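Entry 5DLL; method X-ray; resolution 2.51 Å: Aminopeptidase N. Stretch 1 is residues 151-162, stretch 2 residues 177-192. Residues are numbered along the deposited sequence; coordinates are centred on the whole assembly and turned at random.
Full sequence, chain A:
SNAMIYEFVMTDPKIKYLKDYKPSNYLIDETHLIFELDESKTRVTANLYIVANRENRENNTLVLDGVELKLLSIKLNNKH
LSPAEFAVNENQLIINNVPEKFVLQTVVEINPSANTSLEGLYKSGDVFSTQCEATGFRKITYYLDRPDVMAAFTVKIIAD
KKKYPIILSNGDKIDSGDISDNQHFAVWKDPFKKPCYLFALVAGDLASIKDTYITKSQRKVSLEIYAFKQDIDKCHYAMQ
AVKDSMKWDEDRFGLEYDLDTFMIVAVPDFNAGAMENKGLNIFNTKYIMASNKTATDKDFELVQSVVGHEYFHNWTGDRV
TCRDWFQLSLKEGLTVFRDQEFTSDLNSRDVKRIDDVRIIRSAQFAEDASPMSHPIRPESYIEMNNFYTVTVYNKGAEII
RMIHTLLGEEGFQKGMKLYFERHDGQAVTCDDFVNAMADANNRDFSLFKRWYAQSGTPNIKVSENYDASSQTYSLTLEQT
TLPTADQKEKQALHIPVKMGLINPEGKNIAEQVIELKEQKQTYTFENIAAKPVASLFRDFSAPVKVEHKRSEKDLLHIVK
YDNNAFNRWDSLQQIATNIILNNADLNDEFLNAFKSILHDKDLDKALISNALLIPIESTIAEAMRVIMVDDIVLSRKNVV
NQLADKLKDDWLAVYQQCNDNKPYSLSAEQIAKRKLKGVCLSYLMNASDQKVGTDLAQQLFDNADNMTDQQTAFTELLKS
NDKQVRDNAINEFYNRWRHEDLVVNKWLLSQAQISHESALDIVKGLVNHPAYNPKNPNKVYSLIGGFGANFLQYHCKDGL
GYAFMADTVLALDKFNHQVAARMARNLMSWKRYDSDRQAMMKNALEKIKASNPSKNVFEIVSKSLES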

# COMPACT_ATOMS: atom_id res chain seq x y z
N ALA A 151 -17.02 2.77 22.39
CA ALA A 151 -17.87 3.67 23.16
C ALA A 151 -18.27 4.91 22.36
O ALA A 151 -17.59 5.30 21.41
CB ALA A 151 -17.15 4.09 24.42
N ALA A 152 -19.38 5.52 22.76
CA ALA A 152 -19.85 6.78 22.19
C ALA A 152 -19.11 7.96 22.83
O ALA A 152 -19.17 8.14 24.05
CB ALA A 152 -21.35 6.92 22.38
N PHE A 153 -18.44 8.75 22.00
CA PHE A 153 -17.55 9.82 22.49
C PHE A 153 -18.18 11.22 22.40
O PHE A 153 -18.57 11.65 21.32
CB PHE A 153 -16.25 9.84 21.68
CG PHE A 153 -15.23 8.84 22.15
CD1 PHE A 153 -15.34 7.50 21.82
CD2 PHE A 153 -14.13 9.25 22.90
CE1 PHE A 153 -14.39 6.58 22.24
CE2 PHE A 153 -13.18 8.33 23.32
CZ PHE A 153 -13.31 7.00 22.99
N THR A 154 -18.25 11.91 23.53
CA THR A 154 -18.48 13.35 23.56
C THR A 154 -17.19 13.98 24.05
O THR A 154 -16.61 13.52 25.02
CB THR A 154 -19.61 13.75 24.53
OG1 THR A 154 -20.76 12.94 24.29
CG2 THR A 154 -19.96 15.24 24.37
N VAL A 155 -16.75 15.04 23.37
CA VAL A 155 -15.43 15.61 23.61
C VAL A 155 -15.47 17.14 23.61
O VAL A 155 -15.75 17.73 22.57
CB VAL A 155 -14.42 15.14 22.52
CG1 VAL A 155 -13.06 15.80 22.70
CG2 VAL A 155 -14.30 13.62 22.51
N LYS A 156 -15.19 17.77 24.75
CA LYS A 156 -15.02 19.23 24.81
C LYS A 156 -13.53 19.57 24.70
O LYS A 156 -12.69 18.83 25.20
CB LYS A 156 -15.61 19.82 26.10
CG LYS A 156 -15.65 21.34 26.10
CD LYS A 156 -16.05 21.92 27.45
CE LYS A 156 -17.47 21.55 27.85
NZ LYS A 156 -17.96 22.39 28.98
N ILE A 157 -13.22 20.70 24.06
CA ILE A 157 -11.84 21.18 23.94
C ILE A 157 -11.77 22.66 24.33
O ILE A 157 -12.44 23.48 23.72
CB ILE A 157 -11.29 21.03 22.50
CG1 ILE A 157 -11.41 19.58 22.02
CG2 ILE A 157 -9.84 21.49 22.43
CD1 ILE A 157 -11.00 19.38 20.58
N ILE A 158 -10.94 22.98 25.32
CA ILE A 158 -10.73 24.37 25.75
C ILE A 158 -9.30 24.79 25.41
O ILE A 158 -8.37 24.04 25.65
CB ILE A 158 -10.98 24.53 27.26
CG1 ILE A 158 -12.39 24.06 27.62
CG2 ILE A 158 -10.79 25.98 27.69
CD1 ILE A 158 -12.66 23.96 29.11
N ALA A 159 -9.14 25.99 24.83
CA ALA A 159 -7.81 26.47 24.43
C ALA A 159 -7.77 27.97 24.14
O ALA A 159 -8.79 28.65 24.15
CB ALA A 159 -7.33 25.70 23.20
N ASP A 160 -6.56 28.48 23.89
CA ASP A 160 -6.35 29.88 23.54
C ASP A 160 -6.87 30.17 22.12
O ASP A 160 -6.64 29.38 21.21
CB ASP A 160 -4.85 30.21 23.63
CG ASP A 160 -4.56 31.70 23.47
OD1 ASP A 160 -5.20 32.52 24.17
OD2 ASP A 160 -3.68 32.05 22.66
N LYS A 161 -7.57 31.29 21.96
CA LYS A 161 -8.13 31.68 20.66
C LYS A 161 -7.08 32.14 19.66
O LYS A 161 -7.13 31.78 18.49
CB LYS A 161 -9.13 32.83 20.82
CG LYS A 161 -10.35 32.49 21.65
CD LYS A 161 -11.54 33.35 21.26
CE LYS A 161 -12.12 32.94 19.92
NZ LYS A 161 -13.46 33.53 19.68
N LYS A 162 -6.16 32.97 20.14
CA LYS A 162 -5.10 33.54 19.32
C LYS A 162 -4.28 32.42 18.66
O LYS A 162 -4.07 32.42 17.45
CB LYS A 162 -4.19 34.43 20.17
CG LYS A 162 -3.35 35.42 19.40
CD LYS A 162 -4.06 36.76 19.24
CE LYS A 162 -3.20 37.76 18.50
NZ LYS A 162 -2.88 37.33 17.11
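Stretch 2 (177-192) GDISDNQHFAVWKDPF

Lys161 NZ forms a salt bridge with Asp178 OD1 at 2.9 Å. It joins the loop after strand 151-160 to the end of the strand that runs through Gly177 to Ile179. The main contact is antiparallel pairing of strand 151-160 with the strand that starts at Gln183. The angle between their N-to-C directions is 168°, and the axes approach to 4.6 Å.

Both stretches are extended here, and four residue pairs exchange backbone hydrogen bonds. Trp188 N donates to Val155 O at 2.8 Å, and Val155 N to Trp188 O at 3.0 Å. Asp190 N reaches Phe153 O at 2.9 Å; the return bond, Phe153 N to Asp190 O, is weak at 3.4 Å. Ile157 N binds Ala186 O at 2.9 Å, and Ala186 N binds Ile157 O at 3.2 Å. His184 N to Ala159 O, 3.1 Å, and Ala159 N to His184 O, 3.2 Å, complete the ladder. Beyond it, Lys161 N makes a weak bond to Asn182 O at 3.3 Å.

Side chains alternate between the two faces. One carries Thr154, Lys156 and Ile158 beside Lys189, Val187 and Phe185. There Ile158 CG1 lies 4.1 Å from Phe185 CB, and Thr154 CG2 lies 3.9 Å from Val187 CG1. On the other face, Ile157 CD1 packs 4.3 Å from Trp188 CD1. Lys161 CG rests 3.6 Å from His184 CB.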

# COMPACT_ATOMS: atom_id res chain seq x y z
N GLY A 177 -18.36 28.39 21.55
CA GLY A 177 -18.39 29.73 22.13
C GLY A 177 -17.12 30.09 22.88
O GLY A 177 -16.15 29.32 22.89
N ASP A 178 -17.14 31.26 23.51
CA ASP A 178 -15.99 31.77 24.26
C ASP A 178 -16.10 31.48 25.76
O ASP A 178 -17.11 30.97 26.25
CB ASP A 178 -15.84 33.28 24.04
CG ASP A 178 -15.49 33.63 22.61
OD1 ASP A 178 -15.34 32.71 21.77
OD2 ASP A 178 -15.35 34.84 22.32
N ILE A 179 -15.03 31.81 26.48
CA ILE A 179 -15.01 31.77 27.94
C ILE A 179 -13.80 32.58 28.40
O ILE A 179 -12.78 32.61 27.71
CB ILE A 179 -14.96 30.31 28.48
CG1 ILE A 179 -15.09 30.28 30.02
CG2 ILE A 179 -13.69 29.59 28.03
CD1 ILE A 179 -16.42 30.77 30.55
N SER A 180 -13.92 33.26 29.54
CA SER A 180 -12.86 34.13 30.06
C SER A 180 -12.64 35.31 29.11
O SER A 180 -13.53 35.65 28.32
CB SER A 180 -11.56 33.33 30.27
OG SER A 180 -10.59 34.10 30.96
N ASP A 181 -11.47 35.94 29.19
CA ASP A 181 -11.15 37.09 28.33
C ASP A 181 -10.44 36.69 27.03
O ASP A 181 -10.40 37.49 26.09
CB ASP A 181 -10.27 38.08 29.09
CG ASP A 181 -10.96 38.67 30.31
OD1 ASP A 181 -11.90 39.47 30.14
OD2 ASP A 181 -10.55 38.34 31.44
N ASN A 182 -9.90 35.48 26.96
CA ASN A 182 -8.99 35.10 25.87
C ASN A 182 -9.06 33.65 25.36
O ASN A 182 -8.21 33.24 24.56
CB ASN A 182 -7.55 35.40 26.32
CG ASN A 182 -7.16 34.67 27.59
OD1 ASN A 182 -8.02 34.27 28.38
ND2 ASN A 182 -5.86 34.48 27.78
N GLN A 183 -10.05 32.87 25.80
CA GLN A 183 -10.16 31.47 25.38
C GLN A 183 -11.50 31.16 24.71
O GLN A 183 -12.44 31.95 24.75
CB GLN A 183 -9.95 30.54 26.58
CG GLN A 183 -8.50 30.45 27.02
CD GLN A 183 -8.24 29.29 27.97
OE1 GLN A 183 -9.01 29.04 28.88
NE2 GLN A 183 -7.14 28.58 27.74
N HIS A 184 -11.56 29.98 24.08
CA HIS A 184 -12.78 29.49 23.45
C HIS A 184 -12.86 27.98 23.59
O HIS A 184 -11.87 27.33 23.95
CB HIS A 184 -12.87 29.90 21.98
CG HIS A 184 -11.93 29.17 21.07
ND1 HIS A 184 -12.29 28.77 19.80
CD2 HIS A 184 -10.64 28.77 21.23
CE1 HIS A 184 -11.27 28.16 19.22
NE2 HIS A 184 -10.26 28.14 20.07
N PHE A 185 -14.04 27.43 23.32
CA PHE A 185 -14.25 25.99 23.41
C PHE A 185 -15.08 25.46 22.24
O PHE A 185 -15.66 26.23 21.47
CB PHE A 185 -14.91 25.61 24.74
CG PHE A 185 -16.39 25.87 24.78
CD1 PHE A 185 -16.89 27.08 25.25
CD2 PHE A 185 -17.30 24.89 24.37
CE1 PHE A 185 -18.25 27.32 25.29
CE2 PHE A 185 -18.66 25.13 24.41
CZ PHE A 185 -19.14 26.34 24.88
N ALA A 186 -15.11 24.14 22.13
CA ALA A 186 -15.89 23.44 21.12
C ALA A 186 -16.23 22.04 21.64
O ALA A 186 -15.40 21.40 22.29
CB ALA A 186 -15.12 23.35 19.82
N VAL A 187 -17.44 21.57 21.36
CA VAL A 187 -17.87 20.24 21.77
C VAL A 187 -18.14 19.42 20.51
O VAL A 187 -18.91 19.83 19.65
CB VAL A 187 -19.12 20.29 22.66
CG1 VAL A 187 -19.41 18.92 23.25
CG2 VAL A 187 -18.95 21.32 23.76
N TRP A 188 -17.50 18.25 20.43
CA TRP A 188 -17.63 17.35 19.29
C TRP A 188 -18.25 16.04 19.74
O TRP A 188 -17.64 15.29 20.50
CB TRP A 188 -16.26 17.09 18.68
CG TRP A 188 -15.64 18.29 18.05
CD1 TRP A 188 -14.86 19.23 18.66
CD2 TRP A 188 -15.75 18.68 16.68
NE1 TRP A 188 -14.48 20.19 17.75
CE2 TRP A 188 -15.02 19.88 16.53
CE3 TRP A 188 -16.41 18.15 15.57
CZ2 TRP A 188 -14.91 20.54 15.31
CZ3 TRP A 188 -16.31 18.81 14.36
CH2 TRP A 188 -15.56 19.99 14.24
N LYS A 189 -19.46 15.76 19.26
CA LYS A 189 -20.14 14.51 19.56
C LYS A 189 -20.04 13.55 18.39
O LYS A 189 -20.24 13.93 17.24
CB LYS A 189 -21.61 14.77 19.91
CG LYS A 189 -22.41 13.52 20.24
CD LYS A 189 -23.67 13.85 21.03
CE LYS A 189 -24.65 12.69 21.05
NZ LYS A 189 -24.01 11.41 21.48
N ASP A 190 -19.72 12.29 18.69
CA ASP A 190 -19.70 11.21 17.71
C ASP A 190 -20.60 10.09 18.23
O ASP A 190 -20.20 9.32 19.11
CB ASP A 190 -18.26 10.70 17.50
CG ASP A 190 -18.16 9.62 16.43
OD1 ASP A 190 -19.19 9.05 16.02
OD2 ASP A 190 -17.02 9.33 15.99
N PRO A 191 -21.83 10.00 17.70
CA PRO A 191 -22.86 9.12 18.25
C PRO A 191 -22.63 7.63 18.05
O PRO A 191 -23.30 6.83 18.71
CB PRO A 191 -24.13 9.55 17.51
CG PRO A 191 -23.66 10.13 16.23
CD PRO A 191 -22.31 10.74 16.51
N PHE A 192 -21.71 7.25 17.16
CA PHE A 192 -21.47 5.84 16.86
C PHE A 192 -20.34 5.30 17.70
O PHE A 192 -19.27 5.90 17.78
CB PHE A 192 -21.16 5.64 15.37
CG PHE A 192 -22.15 6.31 14.45
CD1 PHE A 192 -23.39 5.73 14.20
CD2 PHE A 192 -21.85 7.53 13.85
CE1 PHE A 192 -24.31 6.36 13.37
CE2 PHE A 192 -22.76 8.15 13.02
CZ PHE A 192 -23.99 7.57 12.77